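Local coordinates for cytoplasmic export protein 1 (Saccharomyces cerevisiae, PDB 3VWA) that works in nuclear tRNA export, where it may collect tRNA from export receptors at the nuclear pore and deliver aminoacylated tRNA to the translation machinery, at residues E17-I20 / W26-F29; N57-S62 / T76-P81; N139-W144 / E285-P290; L149-S154 / R168-I173. All coordinates share one frame; numbering follows the deposited sequence.

How the interactions relate
Interactions 1, 2 and 4 cluster in the kinase-like domain that opens the chain, while interaction 3 lies where this domain meets the later helices. Interactions 1 and 2 reach the same antiparallel sheet, with centres about 17 Å apart; the centres of 2 and 4 are about 15 Å apart. Trp26 of the sheet packs on Ala58 of helix 52-64 and bonds Glu150, and Asn57 of that helix bonds the 149-154 backbone, so the three elements meet. Along the chain 1 closes before 2 opens, and 4 is nested inside the long loop closed by 3. Interaction 3 lies about 23 to 31 Å from the others, centre to centre, and connects the domain to helix 283-303.

Interaction 1 (E17-I20 / W26-F29)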
loop_
_atom_site.group_PDB
_atom_site.type_symbol
_atom_site.label_atom_id
_atom_site.label_comp_id
_atom_site.label_asym_id
_atom_site.label_seq_id
_atom_site.Cartn_x
_atom_site.Cartn_y
_atom_site.Cartn_z
ATOM N N GLU A 17 -13.878 -15.855 -15.971
ATOM C CA GLU A 17 -14.082 -17.215 -16.437
ATOM C C GLU A 17 -13.924 -18.282 -15.356
ATOM O O GLU A 17 -14.602 -19.308 -15.414
ATOM C CB GLU A 17 -13.129 -17.507 -17.612
ATOM C CG GLU A 17 -13.496 -18.735 -18.427
ATOM C CD GLU A 17 -13.371 -18.506 -19.933
ATOM O OE1 GLU A 17 -12.822 -19.407 -20.613
ATOM O OE2 GLU A 17 -13.815 -17.438 -20.441
ATOM N N THR A 18 -13.023 -18.061 -14.397
ATOM C CA THR A 18 -12.756 -19.047 -13.330
ATOM C C THR A 18 -13.156 -18.519 -11.941
ATOM O O THR A 18 -12.699 -17.449 -11.548
ATOM C CB THR A 18 -11.266 -19.458 -13.313
ATOM O OG1 THR A 18 -10.902 -19.981 -14.599
ATOM C CG2 THR A 18 -10.994 -20.522 -12.240
ATOM N N ALA A 19 -13.990 -19.270 -11.210
ATOM C CA ALA A 19 -14.436 -18.865 -9.885
ATOM C C ALA A 19 -13.230 -18.770 -8.975
ATOM O O ALA A 19 -12.236 -19.457 -9.210
ATOM C CB ALA A 19 -15.482 -19.836 -9.320
ATOM N N ILE A 20 -13.289 -17.894 -7.974
ATOM C CA ILE A 20 -12.147 -17.719 -7.067
ATOM C C ILE A 20 -12.332 -18.614 -5.842
ATOM O O ILE A 20 -11.363 -19.031 -5.206
ATOM C CB ILE A 20 -11.873 -16.228 -6.669
ATOM C CG1 ILE A 20 -12.903 -15.721 -5.656
ATOM C CG2 ILE A 20 -11.784 -15.333 -7.907
ATOM C CD1 ILE A 20 -12.828 -14.231 -5.359
ATOM N N TRP A 26 -22.624 -22.609 -4.404
ATOM C CA TRP A 26 -22.279 -21.391 -5.123
ATOM C C TRP A 26 -20.891 -21.459 -5.673
ATOM O O TRP A 26 -19.969 -22.006 -5.031
ATOM C CB TRP A 26 -22.336 -20.152 -4.200
ATOM C CG TRP A 26 -23.683 -19.966 -3.586
ATOM C CD1 TRP A 26 -24.142 -20.441 -2.363
ATOM C CD2 TRP A 26 -24.826 -19.261 -4.159
ATOM N NE1 TRP A 26 -25.458 -20.094 -2.179
ATOM C CE2 TRP A 26 -25.912 -19.395 -3.200
ATOM C CE3 TRP A 26 -25.053 -18.569 -5.348
ATOM C CZ2 TRP A 26 -27.161 -18.854 -3.433
ATOM C CZ3 TRP A 26 -26.307 -18.005 -5.551
ATOM C CH2 TRP A 26 -27.334 -18.159 -4.613
ATOM N N GLN A 27 -20.724 -20.856 -6.846
ATOM C CA GLN A 27 -19.401 -20.404 -7.315
ATOM C C GLN A 27 -19.283 -18.901 -7.130
ATOM O O GLN A 27 -20.252 -18.159 -7.323
ATOM C CB GLN A 27 -19.203 -20.727 -8.784
ATOM C CG GLN A 27 -19.002 -22.205 -9.022
ATOM C CD GLN A 27 -18.988 -22.502 -10.491
ATOM O OE1 GLN A 27 -19.978 -22.252 -11.203
ATOM N NE2 GLN A 27 -17.862 -23.022 -10.975
ATOM N N CYS A 28 -18.102 -18.445 -6.772
ATOM C CA CYS A 28 -17.928 -17.028 -6.532
ATOM C C CYS A 28 -16.904 -16.477 -7.523
ATOM O O CYS A 28 -15.754 -16.930 -7.555
ATOM C CB CYS A 28 -17.534 -16.795 -5.079
ATOM S SG CYS A 28 -16.887 -15.159 -4.697
ATOM N N PHE A 29 -17.360 -15.516 -8.335
ATOM C CA PHE A 29 -16.584 -14.973 -9.454
ATOM C C PHE A 29 -16.372 -13.481 -9.254
ATOM O O PHE A 29 -17.315 -12.795 -8.830
ATOM C CB PHE A 29 -17.346 -15.150 -10.802
ATOM C CG PHE A 29 -17.421 -16.576 -11.320
ATOM C CD1 PHE A 29 -16.390 -17.096 -12.093
ATOM C CD2 PHE A 29 -18.540 -17.375 -11.084
ATOM C CE1 PHE A 29 -16.443 -18.388 -12.604
ATOM C CE2 PHE A 29 -18.591 -18.677 -11.595
ATOM C CZ PHE A 29 -17.533 -19.190 -12.353
#
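The first beta hairpin of the kinase-like domain is held together here, where Ala19 and Ile20, in the loop that breaks its leading arm, meet Cys28 and Phe29 of strand 26-33. The backbone bond is short and straight: Ile20 N donates to Cys28 O at 2.7 Å with an N-H...O angle of 161°, arriving almost head-on to the carbonyl. Beside it the methyl of Ala19 leans on the same oxygen, with CB 3.4 Å from Cys28 O. That methyl also makes a CH-pi contact over one face of Phe29, CB lying 3.8 Å from the ring centroid and displaced toward the rim. The ring reaches it because CG of Phe29 is anti to the carbonyl carbon, beside the backbone N (chi1 -72°), which turns the ring along the loop backbone. Glu17 O then comes to the ring edge, 3.5 Å from Phe29 CE1. Elsewhere the packing is lighter: Ala19 CB rests 3.9 Å from Gln27 CB, and Ile20 CG1 lies 4.1 Å from Cys28 SG. A serine in place of Phe29 would probably strip the Ala19 methyl of its aromatic platform and let the loop backbone at Glu17 and Thr18 shift. Around the contact, Cys28 pairs through its backbone with Thr21 of strand 21-22, and Gln27 and Phe29 pair with Lys44 and Val42 of strand 39-45. The Cys28 side chain packs on Thr41 and Phe43 of that strand, and that of Trp26 reaches Ile55 of helix 52-64.

Interaction 2 (N57-S62 / T76-P81); sequences NAVHKS and TFDSDP
Val59 of helix 52-64 sets one methyl between Thr76 of strand 73-77 and Asp78, and this is the packed part of the contact. One branch of Val59 does most of the work: CG1 is anti to the backbone N (chi1 168°) and points off the helix at the strand, 3.8 Å from Thr76 OG1 and in touch with Thr76 CB too. Two residues on from Thr76, Asp78 brings OD2 to 3.4 Å from Val59 CG1, a polar atom against a methyl with no bond between the segments. The methyl of Thr76 fits along the helix surface, with CG2 4.0 Å from Val59 O and 4.1 Å from Ser62 CB. Ser62 keeps its hydroxyl for its own helix: OG donates to Ala58 O at 2.8 Å, while Ser62 N reaches the same oxygen from the opposite face of the carbonyl plane. The serine thus offers the strand only its carbon.

The solvent side is the flank of exposed His60 and partly exposed Lys61 and Asn57, which do not touch the strand. His60 points away from it, and Lys61 NZ bridges Asn57 OD1 at 3.3 Å and His60 ND1 at 3.2 Å, lying close to the plane of the imidazole.

The helix's place between strands 39-45 and 73-77 is consistent with the αC helix of protein kinases. Strand 73-77 pairs with strand 85-89 through Phe77 and Phe85, Ser62 packs on Ile86 of that strand, and Asp78 O accepts from Arg47. Phe77 turns to the other side and meets Phe11 edge-to-face.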
loop_
_atom_site.group_PDB
_atom_site.type_symbol
_atom_site.label_atom_id
_atom_site.label_comp_id
_atom_site.label_asym_id
_atom_site.label_seq_id
_atom_site.Cartn_x
_atom_site.Cartn_y
_atom_site.Cartn_z
ATOM N N ASN A 57 -34.633 -19.103 -1.553
ATOM C CA ASN A 57 -34.737 -18.310 -0.327
ATOM C C ASN A 57 -33.567 -17.324 -0.258
ATOM O O ASN A 57 -33.783 -16.122 0.009
ATOM C CB ASN A 57 -34.815 -19.216 0.913
ATOM C CG ASN A 57 -35.030 -18.432 2.200
ATOM O OD1 ASN A 57 -35.987 -17.674 2.329
ATOM N ND2 ASN A 57 -34.124 -18.603 3.154
ATOM N N ALA A 58 -32.345 -17.801 -0.563
ATOM C CA ALA A 58 -31.170 -16.922 -0.587
ATOM C C ALA A 58 -31.357 -15.757 -1.524
ATOM O O ALA A 58 -31.102 -14.632 -1.126
ATOM C CB ALA A 58 -29.873 -17.651 -0.951
ATOM N N VAL A 59 -31.735 -16.009 -2.775
ATOM C CA VAL A 59 -32.098 -14.919 -3.665
ATOM C C VAL A 59 -33.081 -13.922 -3.047
ATOM O O VAL A 59 -32.865 -12.714 -3.115
ATOM C CB VAL A 59 -32.685 -15.424 -4.994
ATOM C CG1 VAL A 59 -33.331 -14.263 -5.789
ATOM C CG2 VAL A 59 -31.589 -16.087 -5.812
ATOM N N HIS A 60 -34.141 -14.432 -2.429
ATOM C CA HIS A 60 -35.219 -13.576 -1.923
ATOM C C HIS A 60 -34.738 -12.728 -0.764
ATOM O O HIS A 60 -34.936 -11.500 -0.705
ATOM C CB HIS A 60 -36.427 -14.460 -1.544
ATOM C CG HIS A 60 -37.555 -13.703 -0.896
ATOM N ND1 HIS A 60 -37.943 -13.934 0.369
ATOM C CD2 HIS A 60 -38.356 -12.663 -1.375
ATOM C CE1 HIS A 60 -38.951 -13.094 0.690
ATOM N NE2 HIS A 60 -39.195 -12.313 -0.380
ATOM N N LYS A 61 -34.056 -13.361 0.169
ATOM C CA LYS A 61 -33.499 -12.605 1.302
ATOM C C LYS A 61 -32.453 -11.562 0.868
ATOM O O LYS A 61 -32.448 -10.452 1.328
ATOM C CB LYS A 61 -32.977 -13.557 2.363
ATOM C CG LYS A 61 -34.077 -14.417 2.966
ATOM C CD LYS A 61 -35.251 -13.549 3.449
ATOM C CE LYS A 61 -36.306 -14.315 4.242
ATOM N NZ LYS A 61 -37.350 -14.892 3.344
ATOM N N SER A 62 -31.598 -11.922 -0.066
ATOM C CA SER A 62 -30.703 -10.943 -0.686
ATOM C C SER A 62 -31.466 -9.713 -1.170
ATOM O O SER A 62 -31.071 -8.595 -0.865
ATOM C CB SER A 62 -29.992 -11.576 -1.856
ATOM O OG SER A 62 -29.197 -12.609 -1.353
ATOM N N THR A 76 -30.320 -9.320 -8.282
ATOM C CA THR A 76 -30.506 -10.771 -8.362
ATOM C C THR A 76 -31.173 -11.230 -9.678
ATOM O O THR A 76 -31.909 -10.431 -10.321
ATOM C CB THR A 76 -31.289 -11.323 -7.167
ATOM O OG1 THR A 76 -32.648 -10.855 -7.214
ATOM C CG2 THR A 76 -30.651 -10.908 -5.859
ATOM N N PHE A 77 -30.893 -12.494 -10.058
ATOM C CA PHE A 77 -31.453 -13.176 -11.260
ATOM C C PHE A 77 -31.798 -14.621 -10.915
ATOM O O PHE A 77 -30.947 -15.321 -10.384
ATOM C CB PHE A 77 -30.417 -13.222 -12.374
ATOM C CG PHE A 77 -29.859 -11.888 -12.709
ATOM C CD1 PHE A 77 -30.470 -11.083 -13.682
ATOM C CD2 PHE A 77 -28.758 -11.393 -12.008
ATOM C CE1 PHE A 77 -29.952 -9.819 -13.953
ATOM C CE2 PHE A 77 -28.251 -10.143 -12.274
ATOM C CZ PHE A 77 -28.835 -9.362 -13.250
ATOM N N ASP A 78 -33.021 -15.063 -11.204
ATOM C CA ASP A 78 -33.438 -16.446 -10.877
ATOM C C ASP A 78 -34.336 -17.114 -11.940
ATOM O O ASP A 78 -34.839 -18.229 -11.737
ATOM C CB ASP A 78 -34.108 -16.518 -9.488
ATOM C CG ASP A 78 -35.260 -15.551 -9.345
ATOM O OD1 ASP A 78 -35.820 -15.142 -10.387
ATOM O OD2 ASP A 78 -35.588 -15.166 -8.196
ATOM N N SER A 79 -34.548 -16.433 -13.061
ATOM C CA SER A 79 -35.346 -16.994 -14.167
ATOM C C SER A 79 -34.766 -18.279 -14.746
ATOM O O SER A 79 -35.470 -19.245 -15.002
ATOM C CB SER A 79 -35.469 -15.962 -15.270
ATOM O OG SER A 79 -36.229 -14.899 -14.737
ATOM N N ASP A 80 -33.458 -18.255 -14.910
ATOM C CA ASP A 80 -32.682 -19.283 -15.558
ATOM C C ASP A 80 -31.804 -19.938 -14.461
ATOM O O ASP A 80 -30.984 -19.262 -13.831
ATOM C CB ASP A 80 -31.850 -18.590 -16.639
ATOM C CG ASP A 80 -30.947 -19.532 -17.434
ATOM O OD1 ASP A 80 -30.092 -18.996 -18.179
ATOM O OD2 ASP A 80 -31.085 -20.766 -17.354
ATOM N N PRO A 81 -32.023 -21.246 -14.191
ATOM C CA PRO A 81 -31.079 -21.972 -13.331
ATOM C C PRO A 81 -29.818 -22.011 -14.172
ATOM O O PRO A 81 -29.902 -21.822 -15.375
ATOM C CB PRO A 81 -31.703 -23.359 -13.232
ATOM C CG PRO A 81 -32.518 -23.511 -14.489
ATOM C CD PRO A 81 -32.993 -22.146 -14.863
#

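Interaction 3 (N139-W144 / E285-P290); sequences NIKGEW and ENFIIP
Asn286 sets its CG anti to its own carbonyl carbon (chi1 -58°), while the next residue, Phe287, swings its ring to the position anti to its backbone N (chi1 -157°); the amide thereby meets Ile140 and the ring meets Lys141. Asn286 ND2 donates to Ile140 O at 2.9 Å with an N-H...O angle of 159°. The oxygen lies in the amide plane, and the donor in turn lies in the carbonyl plane, on a lone pair. Lys141 crosses the Phe287 ring on one face: CD is 3.9 Å from the centroid, a CH-pi contact, and the chain bends at its last torsion so that NZ lies over the same face, 4.9 Å from the ring centroid, a cation-pi contact. Its CG also passes 4.0 Å from Asn286 O. An alanine at Asn286 is likely to leave Ile140 O without this donor and the turn less firmly tied to the helix.

The turn is a type I beta turn from Asn139 to Gly142, in the hairpin joining strands 136-138 and 144-146 of the kinase-like domain. Asn139 stiffens it from within: OD1 accepts from Glu143 N at 3.1 Å, with a weak bond from Lys141 N, and ND2 donates to Glu143 OE1 at 3.1 Å. Gly142 ends the turn with positive phi. The partner, helix 283-303, widens to a pi-type turn at 285-288 and is kinked at Pro290. Phe287 packs on Leu247 of helix 239-248, as does Ile288, and Ile289 reaches Leu331 and Thr332 of helix 321-335.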
loop_
_atom_site.group_PDB
_atom_site.type_symbol
_atom_site.label_atom_id
_atom_site.label_comp_id
_atom_site.label_asym_id
_atom_site.label_seq_id
_atom_site.Cartn_x
_atom_site.Cartn_y
_atom_site.Cartn_z
ATOM N N ASN A 139 -15.087 -6.740 2.624
ATOM C CA ASN A 139 -15.375 -5.775 1.561
ATOM C C ASN A 139 -14.118 -5.031 1.156
ATOM O O ASN A 139 -13.044 -5.372 1.688
ATOM C CB ASN A 139 -16.539 -4.828 1.923
ATOM C CG ASN A 139 -16.315 -4.068 3.216
ATOM O OD1 ASN A 139 -15.188 -3.720 3.583
ATOM N ND2 ASN A 139 -17.407 -3.755 3.887
ATOM N N ILE A 140 -14.222 -4.006 0.275
ATOM C CA ILE A 140 -13.015 -3.237 -0.114
ATOM C C ILE A 140 -12.386 -2.451 1.050
ATOM O O ILE A 140 -11.241 -2.096 0.968
ATOM C CB ILE A 140 -13.188 -2.244 -1.316
ATOM C CG1 ILE A 140 -14.599 -1.674 -1.369
ATOM C CG2 ILE A 140 -12.837 -2.940 -2.637
ATOM C CD1 ILE A 140 -14.874 -0.534 -0.424
ATOM N N LYS A 141 -13.156 -2.149 2.089
ATOM C CA LYS A 141 -12.638 -1.389 3.223
ATOM C C LYS A 141 -12.154 -2.307 4.335
ATOM O O LYS A 141 -11.944 -1.882 5.467
ATOM C CB LYS A 141 -13.721 -0.464 3.709
ATOM C CG LYS A 141 -13.957 0.714 2.752
ATOM C CD LYS A 141 -14.677 1.851 3.472
ATOM C CE LYS A 141 -14.743 3.107 2.600
ATOM N NZ LYS A 141 -16.039 3.846 2.710
ATOM N N GLY A 142 -12.007 -3.595 4.029
ATOM C CA GLY A 142 -11.334 -4.516 4.958
ATOM C C GLY A 142 -12.248 -4.991 6.078
ATOM O O GLY A 142 -11.802 -5.687 6.990
ATOM N N GLU A 143 -13.530 -4.638 5.987
ATOM C CA GLU A 143 -14.482 -4.936 7.031
ATOM C C GLU A 143 -15.090 -6.295 6.716
ATOM O O GLU A 143 -15.329 -6.654 5.540
ATOM C CB GLU A 143 -15.636 -3.890 7.096
ATOM C CG GLU A 143 -15.282 -2.437 7.430
ATOM C CD GLU A 143 -16.477 -1.476 7.157
ATOM O OE1 GLU A 143 -16.981 -1.483 6.013
ATOM O OE2 GLU A 143 -16.959 -0.758 8.064
ATOM N N TRP A 144 -15.433 -7.001 7.777
ATOM C CA TRP A 144 -15.885 -8.390 7.635
ATOM C C TRP A 144 -17.342 -8.345 7.404
ATOM O O TRP A 144 -18.052 -7.797 8.236
ATOM C CB TRP A 144 -15.583 -9.190 8.921
ATOM C CG TRP A 144 -14.100 -9.420 9.115
ATOM C CD1 TRP A 144 -13.049 -8.783 8.450
ATOM C CD2 TRP A 144 -13.464 -10.346 10.046
ATOM N NE1 TRP A 144 -11.857 -9.257 8.864
ATOM C CE2 TRP A 144 -12.025 -10.207 9.832
ATOM C CE3 TRP A 144 -13.933 -11.268 11.006
ATOM C CZ2 TRP A 144 -11.082 -10.945 10.583
ATOM C CZ3 TRP A 144 -12.981 -12.001 11.774
ATOM C CH2 TRP A 144 -11.588 -11.837 11.552
ATOM N N GLU A 285 -5.399 0.060 3.048
ATOM C CA GLU A 285 -5.320 0.474 1.640
ATOM C C GLU A 285 -6.483 1.344 1.205
ATOM O O GLU A 285 -6.280 2.343 0.525
ATOM C CB GLU A 285 -5.264 -0.752 0.709
ATOM C CG GLU A 285 -4.101 -1.705 0.924
ATOM C CD GLU A 285 -4.349 -2.746 2.024
ATOM O OE1 GLU A 285 -5.259 -2.554 2.859
ATOM O OE2 GLU A 285 -3.636 -3.778 2.073
ATOM N N ASN A 286 -7.702 0.963 1.564
ATOM C CA ASN A 286 -8.880 1.589 0.981
ATOM C C ASN A 286 -9.739 2.350 1.971
ATOM O O ASN A 286 -10.769 2.861 1.591
ATOM C CB ASN A 286 -9.757 0.545 0.258
ATOM C CG ASN A 286 -8.999 -0.186 -0.844
ATOM O OD1 ASN A 286 -8.182 0.405 -1.553
ATOM N ND2 ASN A 286 -9.195 -1.485 -0.927
ATOM N N PHE A 287 -9.342 2.429 3.233
ATOM C CA PHE A 287 -10.116 3.215 4.184
ATOM C C PHE A 287 -9.167 4.224 4.782
ATOM O O PHE A 287 -9.304 5.445 4.541
ATOM C CB PHE A 287 -10.737 2.313 5.276
ATOM C CG PHE A 287 -11.938 2.902 5.954
ATOM C CD1 PHE A 287 -12.264 4.245 5.803
ATOM C CD2 PHE A 287 -12.735 2.109 6.796
ATOM C CE1 PHE A 287 -13.355 4.786 6.459
ATOM C CE2 PHE A 287 -13.847 2.645 7.439
ATOM C CZ PHE A 287 -14.152 3.984 7.275
ATOM N N ILE A 288 -8.175 3.731 5.537
ATOM C CA ILE A 288 -7.276 4.648 6.234
ATOM C C ILE A 288 -6.498 5.606 5.302
ATOM O O ILE A 288 -6.547 6.838 5.475
ATOM C CB ILE A 288 -6.339 3.905 7.238
ATOM C CG1 ILE A 288 -7.159 3.183 8.301
ATOM C CG2 ILE A 288 -5.393 4.876 7.883
ATOM C CD1 ILE A 288 -6.361 2.254 9.206
ATOM N N ILE A 289 -5.772 5.051 4.332
ATOM C CA ILE A 289 -4.907 5.861 3.466
ATOM C C ILE A 289 -5.644 6.966 2.665
ATOM O O ILE A 289 -5.173 8.093 2.604
ATOM C CB ILE A 289 -4.050 4.998 2.493
ATOM C CG1 ILE A 289 -2.907 4.235 3.226
ATOM C CG2 ILE A 289 -3.380 5.881 1.495
ATOM C CD1 ILE A 289 -2.210 3.220 2.327
ATOM N N PRO A 290 -6.745 6.623 1.968
ATOM C CA PRO A 290 -7.440 7.632 1.235
ATOM C C PRO A 290 -8.043 8.706 2.129
ATOM O O PRO A 290 -8.024 9.861 1.725
ATOM C CB PRO A 290 -8.550 6.863 0.452
ATOM C CG PRO A 290 -8.433 5.436 0.814
ATOM C CD PRO A 290 -7.313 5.264 1.805
#

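Interaction 4 (L149-S154 / R168-I173); sequences LELCSS and RSYYNI
Leu151 and Tyr170 supply the apolar part of this buried contact, in which a tight turn packs against helix 160-174. Leu151 straddles the root of the tyrosine: CD2 lies 3.7 Å from Tyr170 CB, and CD1 lies 3.7 Å from Tyr170 CD2. Tyr170 carries its ring CG anti to the backbone N (chi1 173°), which sends the ring out from the helix toward the turn. The same leucine methyl, CD1, comes 4.3 Å from Tyr171 CE2, so one methyl touches both consecutive rings. Those rings also meet each other, Tyr170 CD2 standing 3.4 Å above the plane of Tyr171 near its rim.

The polar part runs through water. One water donates to Glu150 OE1 at 2.9 Å and lies 3.0 Å from Tyr170 OH, bridging the carboxylate and the phenol; Glu150 bends at its second torsion to reach it. The other carboxylate oxygen, OE2, is bonded to Trp26 NE1, so both oxygens of this buried group have partners. Tyr171 OH bonds to Gly129 O.

Backbone and turn bonds shape the segment 149-154. Cys152 N donates to Leu149 O at 3.1 Å, closing a type I turn, and Ser153 OG bonds to Leu151 O.

The segment follows strand 144-146, just after the point where, by comparison with kinases, the activation segment would probably begin. Strand 153-154 pairs with strand 126-127, and Arg166 of helix 160-174 bonds to Ser153 OG. Leu151 touches Leu54 on helix 52-64, and Ile173 packs on the same Leu54, which brings the three elements together.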
loop_
_atom_site.group_PDB
_atom_site.type_symbol
_atom_site.label_atom_id
_atom_site.label_comp_id
_atom_site.label_asym_id
_atom_site.label_seq_id
_atom_site.Cartn_x
_atom_site.Cartn_y
_atom_site.Cartn_z
ATOM N N LEU A 149 -27.637 -16.868 2.769
ATOM C CA LEU A 149 -28.939 -16.526 3.271
ATOM C C LEU A 149 -29.918 -17.692 2.957
ATOM O O LEU A 149 -31.147 -17.561 3.081
ATOM C CB LEU A 149 -29.296 -15.221 2.562
ATOM C CG LEU A 149 -29.331 -13.875 3.316
ATOM C CD1 LEU A 149 -28.589 -13.811 4.666
ATOM C CD2 LEU A 149 -28.955 -12.726 2.383
ATOM N N GLU A 150 -29.356 -18.851 2.599
ATOM C CA GLU A 150 -30.154 -20.054 2.228
ATOM C C GLU A 150 -31.255 -20.442 3.216
ATOM O O GLU A 150 -32.367 -20.820 2.817
ATOM C CB GLU A 150 -29.261 -21.277 1.999
ATOM C CG GLU A 150 -28.263 -21.110 0.866
ATOM C CD GLU A 150 -27.006 -20.357 1.256
ATOM O OE1 GLU A 150 -26.855 -19.981 2.429
ATOM O OE2 GLU A 150 -26.140 -20.154 0.380
ATOM N N LEU A 151 -30.941 -20.356 4.504
ATOM C CA LEU A 151 -31.854 -20.802 5.549
ATOM C C LEU A 151 -32.559 -19.620 6.221
ATOM O O LEU A 151 -33.406 -19.792 7.070
ATOM C CB LEU A 151 -31.053 -21.600 6.594
ATOM C CG LEU A 151 -30.565 -22.996 6.184
ATOM C CD1 LEU A 151 -29.957 -23.672 7.407
ATOM C CD2 LEU A 151 -31.715 -23.843 5.668
ATOM N N CYS A 152 -32.180 -18.412 5.843
ATOM C CA CYS A 152 -32.591 -17.233 6.568
ATOM C C CYS A 152 -34.103 -17.010 6.528
ATOM O O CYS A 152 -34.735 -16.988 5.453
ATOM C CB CYS A 152 -31.896 -16.014 5.978
ATOM S SG CYS A 152 -32.315 -14.501 6.850
ATOM N N SER A 153 -34.664 -16.824 7.706
ATOM C CA SER A 153 -36.089 -16.484 7.874
ATOM C C SER A 153 -36.324 -15.661 9.171
ATOM O O SER A 153 -35.485 -15.635 10.097
ATOM C CB SER A 153 -36.970 -17.755 7.868
ATOM O OG SER A 153 -36.205 -18.942 8.123
ATOM N N SER A 154 -37.465 -14.985 9.204
ATOM C CA SER A 154 -37.905 -14.209 10.345
ATOM C C SER A 154 -38.318 -15.113 11.501
ATOM O O SER A 154 -38.825 -16.217 11.306
ATOM C CB SER A 154 -39.080 -13.323 9.929
ATOM O OG SER A 154 -39.455 -12.446 10.988
ATOM N N ARG A 168 -31.702 -29.416 8.336
ATOM C CA ARG A 168 -31.201 -30.745 8.014
ATOM C C ARG A 168 -30.810 -30.891 6.523
ATOM O O ARG A 168 -29.718 -31.344 6.197
ATOM C CB ARG A 168 -32.223 -31.817 8.430
ATOM N N SER A 169 -31.674 -30.467 5.607
ATOM C CA SER A 169 -31.327 -30.666 4.185
ATOM C C SER A 169 -30.082 -29.812 3.826
ATOM O O SER A 169 -29.130 -30.305 3.194
ATOM C CB SER A 169 -32.538 -30.382 3.275
ATOM O OG SER A 169 -32.807 -28.993 3.175
ATOM N N TYR A 170 -30.070 -28.558 4.292
ATOM C CA TYR A 170 -28.919 -27.662 4.098
ATOM C C TYR A 170 -27.597 -28.290 4.563
ATOM O O TYR A 170 -26.652 -28.413 3.799
ATOM C CB TYR A 170 -29.167 -26.320 4.797
ATOM C CG TYR A 170 -27.964 -25.427 4.786
ATOM C CD1 TYR A 170 -27.664 -24.636 3.675
ATOM C CD2 TYR A 170 -27.073 -25.414 5.866
ATOM C CE1 TYR A 170 -26.529 -23.826 3.654
ATOM C CE2 TYR A 170 -25.926 -24.616 5.853
ATOM C CZ TYR A 170 -25.661 -23.824 4.749
ATOM O OH TYR A 170 -24.538 -23.039 4.745
ATOM N N TYR A 171 -27.551 -28.702 5.817
ATOM C CA TYR A 171 -26.353 -29.332 6.383
ATOM C C TYR A 171 -25.972 -30.651 5.722
ATOM O O TYR A 171 -24.798 -30.955 5.612
ATOM C CB TYR A 171 -26.490 -29.467 7.905
ATOM C CG TYR A 171 -26.162 -28.159 8.560
ATOM C CD1 TYR A 171 -24.842 -27.832 8.880
ATOM C CD2 TYR A 171 -27.147 -27.218 8.776
ATOM C CE1 TYR A 171 -24.528 -26.614 9.460
ATOM C CE2 TYR A 171 -26.851 -25.988 9.354
ATOM C CZ TYR A 171 -25.545 -25.699 9.687
ATOM O OH TYR A 171 -25.256 -24.496 10.239
ATOM N N ASN A 172 -26.969 -31.406 5.252
ATOM C CA ASN A 172 -26.721 -32.616 4.463
ATOM C C ASN A 172 -26.094 -32.315 3.101
ATOM O O ASN A 172 -25.207 -33.051 2.640
ATOM C CB ASN A 172 -28.011 -33.426 4.280
ATOM N N ILE A 173 -26.569 -31.242 2.457
ATOM C CA ILE A 173 -26.032 -30.824 1.173
ATOM C C ILE A 173 -24.587 -30.405 1.387
ATOM O O ILE A 173 -23.689 -30.878 0.699
ATOM C CB ILE A 173 -26.883 -29.686 0.535
ATOM C CG1 ILE A 173 -28.138 -30.287 -0.111
ATOM C CG2 ILE A 173 -26.053 -28.870 -0.458
ATOM C CD1 ILE A 173 -29.396 -29.455 0.061
HETATM O O HOH W 1 -24.154 -20.526 3.244
#